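Local coordinates for TT1696 protein (Thermus thermophilus, PDB 1UFB) that is of unknown function but belongs to the HEPN family and may bind DNA, at residues H13-A18 with Q35-A40; W29-A34 with L107-A112; S57-L62 with E77-L82. One frame throughout, in Å; residues are numbered along the deposited sequence.

Interaction 1: residues H13-A18 with Q35-A40; sequences HNLRHA and QQAAEA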
ATOM      1  N   HIS A  13     -10.674   2.493  -8.548  1.00 27.29           N
ATOM      2  CA  HIS A  13      -9.280   2.670  -9.048  1.00 29.55           C
ATOM      3  C   HIS A  13      -8.318   1.619  -8.445  1.00 28.07           C
ATOM      4  O   HIS A  13      -7.417   1.071  -9.113  1.00 26.20           O
ATOM      5  CB  HIS A  13      -8.742   4.096  -8.714  1.00 29.59           C
ATOM      6  CG  HIS A  13      -7.319   4.321  -9.172  1.00 31.52           C
ATOM      7  ND1 HIS A  13      -6.222   4.119  -8.351  1.00 33.67           N
ATOM      8  CD2 HIS A  13      -6.808   4.601 -10.403  1.00 30.77           C
ATOM      9  CE1 HIS A  13      -5.106   4.255  -9.052  1.00 26.61           C
ATOM     10  NE2 HIS A  13      -5.430   4.547 -10.299  1.00 34.42           N
ATOM     11  N   ASN A  14      -8.462   1.398  -7.135  1.00 26.22           N
ATOM     12  CA  ASN A  14      -7.632   0.395  -6.457  1.00 24.51           C
ATOM     13  C   ASN A  14      -7.890  -0.977  -7.088  1.00 25.80           C
ATOM     14  O   ASN A  14      -6.938  -1.747  -7.271  1.00 23.30           O
ATOM     15  CB  ASN A  14      -8.009   0.306  -4.921  1.00 22.86           C
ATOM     16  CG  ASN A  14      -7.579   1.544  -4.114  1.00 21.13           C
ATOM     17  OD1 ASN A  14      -8.014   1.717  -2.941  1.00 22.76           O
ATOM     18  ND2 ASN A  14      -6.702   2.379  -4.688  1.00 17.95           N
ATOM     19  N   LEU A  15      -9.159  -1.305  -7.393  1.00 24.01           N
ATOM     20  CA  LEU A  15      -9.453  -2.628  -7.988  1.00 26.81           C
ATOM     21  C   LEU A  15      -8.831  -2.662  -9.404  1.00 25.90           C
ATOM     22  O   LEU A  15      -8.282  -3.673  -9.800  1.00 25.41           O
ATOM     23  CB  LEU A  15     -10.969  -2.908  -8.031  1.00 28.29           C
ATOM     24  CG  LEU A  15     -11.315  -4.396  -8.320  1.00 33.86           C
ATOM     25  CD1 LEU A  15     -10.660  -5.356  -7.320  1.00 34.39           C
ATOM     26  CD2 LEU A  15     -12.857  -4.592  -8.234  1.00 33.99           C
ATOM     27  N   ARG A  16      -8.885  -1.560 -10.142  1.00 26.61           N
ATOM     28  CA  ARG A  16      -8.202  -1.560 -11.476  1.00 29.62           C
ATOM     29  C   ARG A  16      -6.695  -1.678 -11.316  1.00 28.32           C
ATOM     30  O   ARG A  16      -6.000  -2.313 -12.161  1.00 28.80           O
ATOM     31  CB  ARG A  16      -8.553  -0.308 -12.335  1.00 29.44           C
ATOM     32  CG  ARG A  16     -10.074  -0.315 -12.702  1.00 35.62           C
ATOM     33  CD  ARG A  16     -10.435   0.806 -13.671  1.00 40.14           C
ATOM     34  NE  ARG A  16     -10.301   2.120 -13.086  1.00 40.78           N
ATOM     35  CZ  ARG A  16     -11.323   2.803 -12.604  1.00 43.49           C
ATOM     36  NH1 ARG A  16     -12.544   2.252 -12.652  1.00 40.85           N
ATOM     37  NH2 ARG A  16     -11.118   4.019 -12.089  1.00 42.37           N
ATOM     38  N   HIS A  17      -6.162  -1.062 -10.271  1.00 26.13           N
ATOM     39  CA  HIS A  17      -4.713  -1.206 -10.041  1.00 24.25           C
ATOM     40  C   HIS A  17      -4.412  -2.710  -9.708  1.00 25.12           C
ATOM     41  O   HIS A  17      -3.349  -3.232 -10.108  1.00 25.99           O
ATOM     42  CB  HIS A  17      -4.174  -0.371  -8.851  1.00 23.65           C
ATOM     43  CG  HIS A  17      -2.689  -0.551  -8.655  1.00 24.99           C
ATOM     44  ND1 HIS A  17      -1.760  -0.092  -9.571  1.00 25.07           N
ATOM     45  CD2 HIS A  17      -1.982  -1.149  -7.675  1.00 22.08           C
ATOM     46  CE1 HIS A  17      -0.543  -0.391  -9.147  1.00 25.86           C
ATOM     47  NE2 HIS A  17      -0.645  -1.026  -7.999  1.00 25.07           N
ATOM     48  N   ALA A  18      -5.274  -3.368  -8.928  1.00 23.10           N
ATOM     49  CA  ALA A  18      -5.018  -4.792  -8.601  1.00 23.98           C
ATOM     50  C   ALA A  18      -5.106  -5.644  -9.893  1.00 24.70           C
ATOM     51  O   ALA A  18      -4.352  -6.593 -10.067  1.00 25.88           O
ATOM     52  CB  ALA A  18      -6.042  -5.348  -7.469  1.00 21.14           C
ATOM     53  N   GLN A  35      -7.360  -5.711  -1.121  1.00 21.20           N
ATOM     54  CA  GLN A  35      -7.833  -5.352   0.245  1.00 21.67           C
ATOM     55  C   GLN A  35      -8.111  -3.799   0.283  1.00 22.23           C
ATOM     56  O   GLN A  35      -9.084  -3.354   0.928  1.00 23.18           O
ATOM     57  CB  GLN A  35      -6.740  -5.699   1.303  1.00 20.70           C
ATOM     58  CG  GLN A  35      -7.072  -5.294   2.776  1.00 19.87           C
ATOM     59  CD  GLN A  35      -6.859  -3.773   3.062  1.00 23.08           C
ATOM     60  OE1 GLN A  35      -6.083  -3.112   2.380  1.00 22.12           O
ATOM     61  NE2 GLN A  35      -7.535  -3.235   4.141  1.00 21.32           N
ATOM     62  N   GLN A  36      -7.269  -3.011  -0.394  1.00 19.52           N
ATOM     63  CA  GLN A  36      -7.439  -1.560  -0.379  1.00 20.10           C
ATOM     64  C   GLN A  36      -8.727  -1.146  -1.095  1.00 22.16           C
ATOM     65  O   GLN A  36      -9.385  -0.154  -0.703  1.00 21.92           O
ATOM     66  CB  GLN A  36      -6.220  -0.872  -1.028  1.00 20.24           C
ATOM     67  CG  GLN A  36      -4.969  -0.850  -0.143  1.00 18.16           C
ATOM     68  CD  GLN A  36      -5.156   0.111   1.041  1.00 21.53           C
ATOM     69  OE1 GLN A  36      -5.496  -0.281   2.227  1.00 22.31           O
ATOM     70  NE2 GLN A  36      -4.946   1.380   0.747  1.00 17.84           N
ATOM     71  N   ALA A  37      -9.083  -1.895  -2.166  1.00 22.34           N
ATOM     72  CA  ALA A  37     -10.353  -1.605  -2.872  1.00 21.03           C
ATOM     73  C   ALA A  37     -11.495  -1.856  -1.904  1.00 19.83           C
ATOM     74  O   ALA A  37     -12.399  -1.019  -1.770  1.00 21.88           O
ATOM     75  CB  ALA A  37     -10.524  -2.516  -4.084  1.00 20.92           C
ATOM     76  N   ALA A  38     -11.452  -3.008  -1.225  1.00 20.01           N
ATOM     77  CA  ALA A  38     -12.535  -3.326  -0.288  1.00 22.06           C
ATOM     78  C   ALA A  38     -12.656  -2.317   0.850  1.00 22.37           C
ATOM     79  O   ALA A  38     -13.749  -1.881   1.243  1.00 23.04           O
ATOM     80  CB  ALA A  38     -12.347  -4.753   0.309  1.00 22.75           C
ATOM     81  N   GLU A  39     -11.505  -1.932   1.385  1.00 20.30           N
ATOM     82  CA  GLU A  39     -11.453  -0.994   2.483  1.00 21.50           C
ATOM     83  C   GLU A  39     -12.064   0.372   2.069  1.00 21.78           C
ATOM     84  O   GLU A  39     -12.906   0.989   2.784  1.00 23.55           O
ATOM     85  CB  GLU A  39      -9.930  -0.829   2.867  1.00 20.61           C
ATOM     86  CG  GLU A  39      -9.758  -0.020   4.203  1.00 21.35           C
ATOM     87  CD  GLU A  39      -8.318   0.427   4.448  1.00 21.35           C
ATOM     88  OE1 GLU A  39      -7.434  -0.418   4.576  1.00 20.94           O
ATOM     89  OE2 GLU A  39      -8.085   1.646   4.543  1.00 20.14           O
ATOM     90  N   ALA A  40     -11.571   0.903   0.955  1.00 19.50           N
ATOM     91  CA  ALA A  40     -12.038   2.233   0.463  1.00 21.43           C
ATOM     92  C   ALA A  40     -13.586   2.192   0.149  1.00 22.75           C
ATOM     93  O   ALA A  40     -14.343   3.162   0.490  1.00 25.05           O
ATOM     94  CB  ALA A  40     -11.210   2.645  -0.825  1.00 20.76           C
TER

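Interaction 2: residues W29-A34 with L107-A112; sequences WACFAA and LEAEEA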
ATOM      1  N   TRP A  29       1.273  -7.602  -4.433  1.00 20.28           N
ATOM      2  CA  TRP A  29       0.768  -6.219  -4.566  1.00 21.87           C
ATOM      3  C   TRP A  29      -0.677  -6.218  -5.023  1.00 22.67           C
ATOM      4  O   TRP A  29      -1.445  -5.346  -4.624  1.00 22.04           O
ATOM      5  CB  TRP A  29       1.649  -5.399  -5.559  1.00 18.70           C
ATOM      6  CG  TRP A  29       2.797  -4.764  -4.809  1.00 22.33           C
ATOM      7  CD1 TRP A  29       4.073  -5.239  -4.701  1.00 22.46           C
ATOM      8  CD2 TRP A  29       2.748  -3.548  -4.040  1.00 26.35           C
ATOM      9  NE1 TRP A  29       4.844  -4.385  -3.910  1.00 27.55           N
ATOM     10  CE2 TRP A  29       4.052  -3.339  -3.490  1.00 28.41           C
ATOM     11  CE3 TRP A  29       1.747  -2.615  -3.776  1.00 27.42           C
ATOM     12  CZ2 TRP A  29       4.371  -2.211  -2.676  1.00 28.60           C
ATOM     13  CZ3 TRP A  29       2.068  -1.486  -2.970  1.00 29.94           C
ATOM     14  CH2 TRP A  29       3.377  -1.308  -2.431  1.00 28.94           C
ATOM     15  N   ALA A  30      -1.058  -7.173  -5.908  1.00 22.06           N
ATOM     16  CA  ALA A  30      -2.440  -7.261  -6.360  1.00 21.70           C
ATOM     17  C   ALA A  30      -3.356  -7.574  -5.163  1.00 20.34           C
ATOM     18  O   ALA A  30      -4.489  -7.070  -5.064  1.00 24.19           O
ATOM     19  CB  ALA A  30      -2.605  -8.422  -7.455  1.00 25.50           C
ATOM     20  N   CYS A  31      -2.910  -8.441  -4.272  1.00 20.18           N
ATOM     21  CA  CYS A  31      -3.695  -8.796  -3.117  1.00 20.87           C
ATOM     22  C   CYS A  31      -3.860  -7.579  -2.184  1.00 24.57           C
ATOM     23  O   CYS A  31      -4.926  -7.368  -1.594  1.00 23.31           O
ATOM     24  CB  CYS A  31      -3.008  -9.882  -2.282  1.00 22.24           C
ATOM     25  SG  CYS A  31      -3.140 -11.550  -3.148  1.00 24.53           S
ATOM     26  N   PHE A  32      -2.767  -6.841  -2.019  1.00 21.48           N
ATOM     27  CA  PHE A  32      -2.848  -5.644  -1.175  1.00 21.42           C
ATOM     28  C   PHE A  32      -3.842  -4.634  -1.797  1.00 22.64           C
ATOM     29  O   PHE A  32      -4.739  -4.104  -1.122  1.00 21.92           O
ATOM     30  CB  PHE A  32      -1.442  -5.030  -1.064  1.00 20.69           C
ATOM     31  CG  PHE A  32      -1.433  -3.702  -0.340  1.00 19.36           C
ATOM     32  CD1 PHE A  32      -1.615  -3.688   1.040  1.00 21.06           C
ATOM     33  CD2 PHE A  32      -1.277  -2.494  -1.040  1.00 19.15           C
ATOM     34  CE1 PHE A  32      -1.631  -2.488   1.745  1.00 19.88           C
ATOM     35  CE2 PHE A  32      -1.289  -1.236  -0.340  1.00 17.07           C
ATOM     36  CZ  PHE A  32      -1.468  -1.257   1.049  1.00 18.84           C
ATOM     37  N   ALA A  33      -3.728  -4.420  -3.103  1.00 19.19           N
ATOM     38  CA  ALA A  33      -4.603  -3.487  -3.783  1.00 21.65           C
ATOM     39  C   ALA A  33      -6.045  -3.967  -3.684  1.00 20.62           C
ATOM     40  O   ALA A  33      -6.917  -3.162  -3.567  1.00 22.40           O
ATOM     41  CB  ALA A  33      -4.135  -3.254  -5.288  1.00 18.83           C
ATOM     42  N   ALA A  34      -6.304  -5.276  -3.686  1.00 21.67           N
ATOM     43  CA  ALA A  34      -7.671  -5.759  -3.545  1.00 22.26           C
ATOM     44  C   ALA A  34      -8.185  -5.451  -2.131  1.00 22.88           C
ATOM     45  O   ALA A  34      -9.344  -5.036  -1.920  1.00 21.89           O
ATOM     46  CB  ALA A  34      -7.728  -7.296  -3.810  1.00 24.62           C
ATOM     47  N   LEU A 107      -3.308 -17.402  -8.552  1.00 26.21           N
ATOM     48  CA  LEU A 107      -4.656 -17.841  -8.207  1.00 25.54           C
ATOM     49  C   LEU A 107      -5.141 -17.117  -6.943  1.00 26.16           C
ATOM     50  O   LEU A 107      -6.338 -16.808  -6.815  1.00 26.13           O
ATOM     51  CB  LEU A 107      -4.746 -19.381  -7.982  1.00 25.01           C
ATOM     52  CG  LEU A 107      -4.443 -20.190  -9.270  1.00 28.90           C
ATOM     53  CD1 LEU A 107      -4.336 -21.740  -8.912  1.00 28.20           C
ATOM     54  CD2 LEU A 107      -5.584 -19.974 -10.302  1.00 27.53           C
ATOM     55  N   GLU A 108      -4.239 -16.945  -5.989  1.00 26.16           N
ATOM     56  CA  GLU A 108      -4.613 -16.203  -4.761  1.00 29.44           C
ATOM     57  C   GLU A 108      -5.072 -14.766  -5.060  1.00 27.64           C
ATOM     58  O   GLU A 108      -6.047 -14.252  -4.476  1.00 28.21           O
ATOM     59  CB  GLU A 108      -3.437 -16.019  -3.889  1.00 30.54           C
ATOM     60  CG  GLU A 108      -3.245 -17.064  -2.921  1.00 37.42           C
ATOM     61  CD  GLU A 108      -2.191 -16.580  -1.981  1.00 40.36           C
ATOM     62  OE1 GLU A 108      -1.048 -16.657  -2.439  1.00 31.31           O
ATOM     63  OE2 GLU A 108      -2.521 -16.088  -0.826  1.00 45.18           O
ATOM     64  N   ALA A 109      -4.299 -14.096  -5.896  1.00 25.42           N
ATOM     65  CA  ALA A 109      -4.613 -12.723  -6.274  1.00 22.38           C
ATOM     66  C   ALA A 109      -5.877 -12.691  -7.098  1.00 23.96           C
ATOM     67  O   ALA A 109      -6.669 -11.746  -6.977  1.00 25.71           O
ATOM     68  CB  ALA A 109      -3.393 -12.097  -7.095  1.00 23.61           C
ATOM     69  N   GLU A 110      -6.125 -13.687  -7.998  1.00 24.87           N
ATOM     70  CA  GLU A 110      -7.438 -13.594  -8.719  1.00 23.09           C
ATOM     71  C   GLU A 110      -8.592 -13.780  -7.754  1.00 23.87           C
ATOM     72  O   GLU A 110      -9.639 -13.108  -7.834  1.00 25.84           O
ATOM     73  CB  GLU A 110      -7.543 -14.603  -9.938  1.00 21.14           C
ATOM     74  CG  GLU A 110      -6.447 -14.301 -10.966  1.00 23.86           C
ATOM     75  CD  GLU A 110      -6.563 -15.092 -12.278  1.00 28.21           C
ATOM     76  OE1 GLU A 110      -7.500 -15.893 -12.373  1.00 26.43           O
ATOM     77  OE2 GLU A 110      -5.705 -14.878 -13.165  1.00 25.39           O
ATOM     78  N   GLU A 111      -8.409 -14.685  -6.800  1.00 24.23           N
ATOM     79  CA  GLU A 111      -9.439 -14.874  -5.791  1.00 25.57           C
ATOM     80  C   GLU A 111      -9.592 -13.546  -4.990  1.00 27.33           C
ATOM     81  O   GLU A 111     -10.716 -13.083  -4.704  1.00 27.13           O
ATOM     82  CB  GLU A 111      -9.057 -15.999  -4.830  1.00 27.93           C
ATOM     83  CG  GLU A 111     -10.034 -16.044  -3.658  1.00 30.05           C
ATOM     84  CD  GLU A 111      -9.588 -17.083  -2.672  1.00 39.05           C
ATOM     85  OE1 GLU A 111      -8.589 -16.847  -1.901  1.00 31.74           O
ATOM     86  OE2 GLU A 111     -10.254 -18.152  -2.718  1.00 39.75           O
ATOM     87  N   ALA A 112      -8.458 -12.895  -4.694  1.00 25.18           N
ATOM     88  CA  ALA A 112      -8.523 -11.623  -3.948  1.00 24.77           C
ATOM     89  C   ALA A 112      -9.341 -10.592  -4.733  1.00 25.27           C
ATOM     90  O   ALA A 112     -10.185  -9.881  -4.148  1.00 26.80           O
ATOM     91  CB  ALA A 112      -7.093 -11.139  -3.641  1.00 24.30           C
TER

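Interaction 3: residues S57-L62 with E77-L82; sequences SILDLL and EAAKVL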
ATOM      1  N   SER A  57      -9.371  -3.225   8.830  1.00 25.44           N
ATOM      2  CA  SER A  57     -10.103  -4.481   8.969  1.00 23.78           C
ATOM      3  C   SER A  57     -11.430  -4.443   8.217  1.00 23.80           C
ATOM      4  O   SER A  57     -12.369  -3.767   8.665  1.00 24.05           O
ATOM      5  CB  SER A  57     -10.422  -4.742  10.447  1.00 21.12           C
ATOM      6  OG  SER A  57     -11.399  -5.806  10.529  1.00 22.96           O
ATOM      7  N   ILE A  58     -11.538  -5.145   7.095  1.00 22.43           N
ATOM      8  CA  ILE A  58     -12.821  -5.081   6.479  1.00 23.30           C
ATOM      9  C   ILE A  58     -13.901  -5.845   7.348  1.00 25.18           C
ATOM     10  O   ILE A  58     -15.128  -5.571   7.286  1.00 23.55           O
ATOM     11  CB  ILE A  58     -12.748  -5.461   4.955  1.00 30.71           C
ATOM     12  CG1 ILE A  58     -13.197  -6.804   4.762  1.00 32.97           C
ATOM     13  CG2 ILE A  58     -11.352  -5.074   4.238  1.00 27.85           C
ATOM     14  CD1 ILE A  58     -14.134  -6.656   3.743  1.00 27.26           C
ATOM     15  N   LEU A  59     -13.437  -6.722   8.234  1.00 26.31           N
ATOM     16  CA  LEU A  59     -14.368  -7.360   9.207  1.00 27.09           C
ATOM     17  C   LEU A  59     -14.993  -6.269  10.092  1.00 26.45           C
ATOM     18  O   LEU A  59     -16.220  -6.276  10.330  1.00 29.00           O
ATOM     19  CB  LEU A  59     -13.639  -8.342  10.133  1.00 29.94           C
ATOM     20  CG  LEU A  59     -13.544  -9.818   9.739  1.00 33.56           C
ATOM     21  CD1 LEU A  59     -12.945 -10.631  10.929  1.00 29.02           C
ATOM     22  CD2 LEU A  59     -15.017 -10.354   9.457  1.00 31.68           C
ATOM     23  N   ASP A  60     -14.184  -5.372  10.652  1.00 24.59           N
ATOM     24  CA  ASP A  60     -14.793  -4.307  11.484  1.00 25.52           C
ATOM     25  C   ASP A  60     -15.669  -3.373  10.601  1.00 28.26           C
ATOM     26  O   ASP A  60     -16.696  -2.871  11.046  1.00 27.20           O
ATOM     27  CB  ASP A  60     -13.759  -3.386  12.128  1.00 23.43           C
ATOM     28  CG  ASP A  60     -13.037  -4.019  13.326  1.00 29.53           C
ATOM     29  OD1 ASP A  60     -13.677  -4.341  14.316  1.00 27.91           O
ATOM     30  OD2 ASP A  60     -11.814  -4.165  13.288  1.00 32.56           O
ATOM     31  N   LEU A  61     -15.189  -3.088   9.381  1.00 24.94           N
ATOM     32  CA  LEU A  61     -15.894  -2.203   8.464  1.00 28.27           C
ATOM     33  C   LEU A  61     -17.314  -2.698   8.158  1.00 26.02           C
ATOM     34  O   LEU A  61     -18.258  -1.880   8.046  1.00 27.72           O
ATOM     35  CB  LEU A  61     -15.072  -2.013   7.157  1.00 24.99           C
ATOM     36  CG  LEU A  61     -13.845  -1.108   7.475  1.00 28.13           C
ATOM     37  CD1 LEU A  61     -12.919  -0.991   6.225  1.00 24.69           C
ATOM     38  CD2 LEU A  61     -14.295   0.273   7.896  1.00 26.79           C
ATOM     39  N   LEU A  62     -17.443  -4.017   8.041  1.00 25.63           N
ATOM     40  CA  LEU A  62     -18.722  -4.646   7.789  1.00 25.04           C
ATOM     41  C   LEU A  62     -19.564  -4.712   9.060  1.00 28.27           C
ATOM     42  O   LEU A  62     -20.761  -4.607   8.996  1.00 26.66           O
ATOM     43  CB  LEU A  62     -18.530  -6.076   7.321  1.00 24.10           C
ATOM     44  CG  LEU A  62     -18.083  -6.261   5.857  1.00 26.87           C
ATOM     45  CD1 LEU A  62     -17.728  -7.741   5.601  1.00 24.47           C
ATOM     46  CD2 LEU A  62     -19.183  -5.822   4.931  1.00 24.70           C
ATOM     47  N   GLU A  77     -16.837 -13.926   5.272  1.00 31.63           N
ATOM     48  CA  GLU A  77     -15.731 -14.822   4.947  1.00 33.76           C
ATOM     49  C   GLU A  77     -14.760 -14.116   3.996  1.00 30.22           C
ATOM     50  O   GLU A  77     -13.560 -14.265   4.162  1.00 30.91           O
ATOM     51  CB  GLU A  77     -16.238 -16.159   4.381  1.00 36.25           C
ATOM     52  CG  GLU A  77     -16.945 -17.024   5.522  1.00 44.97           C
ATOM     53  CD  GLU A  77     -16.135 -17.100   6.903  1.00 50.94           C
ATOM     54  OE1 GLU A  77     -15.007 -17.706   6.977  1.00 49.10           O
ATOM     55  OE2 GLU A  77     -16.633 -16.531   7.936  1.00 53.41           O
ATOM     56  N   ALA A  78     -15.267 -13.350   3.020  1.00 29.45           N
ATOM     57  CA  ALA A  78     -14.359 -12.615   2.122  1.00 31.55           C
ATOM     58  C   ALA A  78     -13.467 -11.644   2.964  1.00 30.12           C
ATOM     59  O   ALA A  78     -12.270 -11.453   2.676  1.00 28.76           O
ATOM     60  CB  ALA A  78     -15.180 -11.775   1.101  1.00 28.78           C
ATOM     61  N   ALA A  79     -14.105 -10.958   3.926  1.00 29.04           N
ATOM     62  CA  ALA A  79     -13.406 -10.002   4.789  1.00 27.98           C
ATOM     63  C   ALA A  79     -12.241 -10.701   5.499  1.00 28.09           C
ATOM     64  O   ALA A  79     -11.151 -10.204   5.528  1.00 25.66           O
ATOM     65  CB  ALA A  79     -14.364  -9.423   5.855  1.00 28.20           C
ATOM     66  N   LYS A  80     -12.465 -11.881   6.061  1.00 29.30           N
ATOM     67  CA  LYS A  80     -11.396 -12.554   6.770  1.00 32.03           C
ATOM     68  C   LYS A  80     -10.226 -12.867   5.873  1.00 30.70           C
ATOM     69  O   LYS A  80      -9.098 -12.837   6.309  1.00 31.38           O
ATOM     70  CB  LYS A  80     -11.871 -13.898   7.369  1.00 37.90           C
ATOM     71  CG  LYS A  80     -13.009 -13.820   8.348  1.00 44.58           C
ATOM     72  CD  LYS A  80     -13.358 -15.249   8.890  1.00 48.64           C
ATOM     73  CE  LYS A  80     -14.550 -15.164   9.850  1.00 53.99           C
ATOM     74  NZ  LYS A  80     -15.468 -14.090   9.338  1.00 56.62           N
ATOM     75  N   VAL A  81     -10.508 -13.225   4.632  1.00 28.53           N
ATOM     76  CA  VAL A  81      -9.422 -13.519   3.695  1.00 29.39           C
ATOM     77  C   VAL A  81      -8.670 -12.192   3.338  1.00 28.94           C
ATOM     78  O   VAL A  81      -7.456 -12.091   3.434  1.00 28.52           O
ATOM     79  CB  VAL A  81      -9.990 -14.123   2.456  1.00 29.09           C
ATOM     80  CG1 VAL A  81      -8.863 -14.349   1.362  1.00 27.30           C
ATOM     81  CG2 VAL A  81     -10.705 -15.491   2.859  1.00 34.00           C
ATOM     82  N   LEU A  82      -9.409 -11.175   2.957  1.00 27.55           N
ATOM     83  CA  LEU A  82      -8.753  -9.919   2.557  1.00 23.72           C
ATOM     84  C   LEU A  82      -7.966  -9.281   3.676  1.00 24.60           C
ATOM     85  O   LEU A  82      -6.953  -8.611   3.443  1.00 24.19           O
ATOM     86  CB  LEU A  82      -9.830  -8.965   2.027  1.00 24.91           C
ATOM     87  CG  LEU A  82     -10.460  -9.378   0.675  1.00 21.71           C
ATOM     88  CD1 LEU A  82     -11.688  -8.481   0.389  1.00 27.58           C
ATOM     89  CD2 LEU A  82      -9.410  -9.202  -0.472  1.00 23.40           C
TER

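Interaction 1: residues H13-A18 with Q35-A40
Ala37 sits where the helices of 13-18 and 35-40 come closest, their axes 8.0 Å apart and antiparallel at 170°. Opposite it stands Asn14, the CA atoms of the two residues only 4.9 Å apart. A methyl is what so narrow a gap can take: Ala37 CB points toward the other helix and settles into the step between Asn14 and Leu15, touching Leu15 N at 3.8 Å and the first side-chain carbon of each residue. Asn14 also points toward its partner. Its CB lies 3.7 Å from Ala37 CA, against the backbone itself, and with CG anti to the carbonyl carbon the amide runs along the neighbouring helix toward the turn of Gln36 and Ala40. There the amide end lies close beside Gln36 CB and the Ala40 methyl.

Helices 4-24 and 27-48 form an antiparallel helical hairpin, the first two long helices of the all-helical HEPN domain, and small residues on 35-40 let them close up. Of the Leu15 side chain, only CB touches 35-40, 4.0 Å from Ala37 CB. Its chi1 of -166° places CG anti to the backbone N, and the branched end goes instead to Leu113, Ala116 and Gln117 of helix 106-126, so one leucine serves two interfaces.

Gln36 has CG anti to the carbonyl carbon, and its chain bends at chi2; its amide plane is turned 28° from that of Asn14 as the two side chains cross obliquely. One turn apart on the same helix, Gln35 NE2 donates to Glu39 OE1 at 2.9 Å. The bond is nearly straight and uses the anti lone pair of the carboxylate, whose OE2 forms a salt bridge with Lys43 of the same chain and a hydrogen bond with Tyr91 OH of the second subunit.

Interaction 2: residues W29-A34 with L107-A112
The helices of 29-34 and 107-112 run side by side in the same direction, 14° between their axes and 8.6 Å apart at closest approach, with Cys31 and Ala109 nearest in register. Four alanines and a cysteine form most of the interface, because the backbones lie too near for long side chains between them. At one end the methyls of Ala30 and Ala109 meet tip to tip at 3.8 Å. One turn further on, Ala34 CB faces Ala112, lying 3.6 Å from its carbonyl O and 3.9 Å from its CB.

Cys31 occupies the flank. With SG anti to the carbonyl carbon (chi1 -74°), the sulfur reaches across to Ala109 CA at 3.6 Å and touches the methyl of Ala112 at 4.0 Å, thus spanning one turn of the opposite helix. Tyr85 covers it from a neighbouring loop. Glu108, at the border, keeps its carboxylate for its own helix start, where OE1 accepts from Thr105 N.

No hydrogen bond crosses between the segments. Adhesion therefore rests on close van der Waals contact between small groups, and the buried thiol behaves here as an apolar filler, somewhat larger than a methyl.

Interaction 3: residues S57-L62 with E77-L82
Apolar contacts between 57-62 and 77-82 converge on one methyl, that of Ala79, which points toward the facing helix and is met by three side chains. Ile58 lays CG1 and CD1 over it. Leu59 CD2 approaches from the flank, and Leu62 CD1, one turn on from Ile58, comes in at the same 3.8 Å from Ala79 CB. An alanine suits a backbone spacing of 5.2 Å between Ile58 CA and Ala79 CA. An alanine in place of Ile58 would remove CG1, CG2 and CD1 and would probably lose one of the three groups packed on Ala79, with the contacts to Leu42 and Ile119.

Polar contacts border this cluster. Ser57 is the N-cap of helix 58-63: its OG accepts from Asp60 N at 2.8 Å, nearly straight at 167°. Asp83 adds to this end, its carboxylate receiving Ile58 N and Leu59 N. Lys80 crosses Leu59 obliquely with its aliphatic part, while NZ, its position uncertain, makes a salt bridge to Glu77 OE2 through a weak hydrogen bond.

The axes of 58-62 and 77-82 approach to 8.7 Å at 148°, pairing helices 58-63 and 73-83 roughly antiparallel against longer helices: Leu61 packs on Leu42, and Leu82 reaches Ala38 and Leu115.

Helix 27-48 is common to interactions 1 and 2, whose centres are about 10 Å apart: it pairs with helix 4-24 in the first and helix 106-126 in the second. Ala18 ties them together, its CB lying 3.6 Å from Ala33 CB. Interaction 3 lies about 14 Å from each, centre to centre, and is nested within the loop that interaction 2 closes. Leu82 bridges all three, with CD1 3.8 Å from Ala38 CB and CD2 3.8 Å from Ala112 O. Interactions 1 and 2 also border the second subunit, where His17 stacks on its Trp29; interaction 3 touches no other chain. His13, a predicted phosphorylation site, is unmodified here.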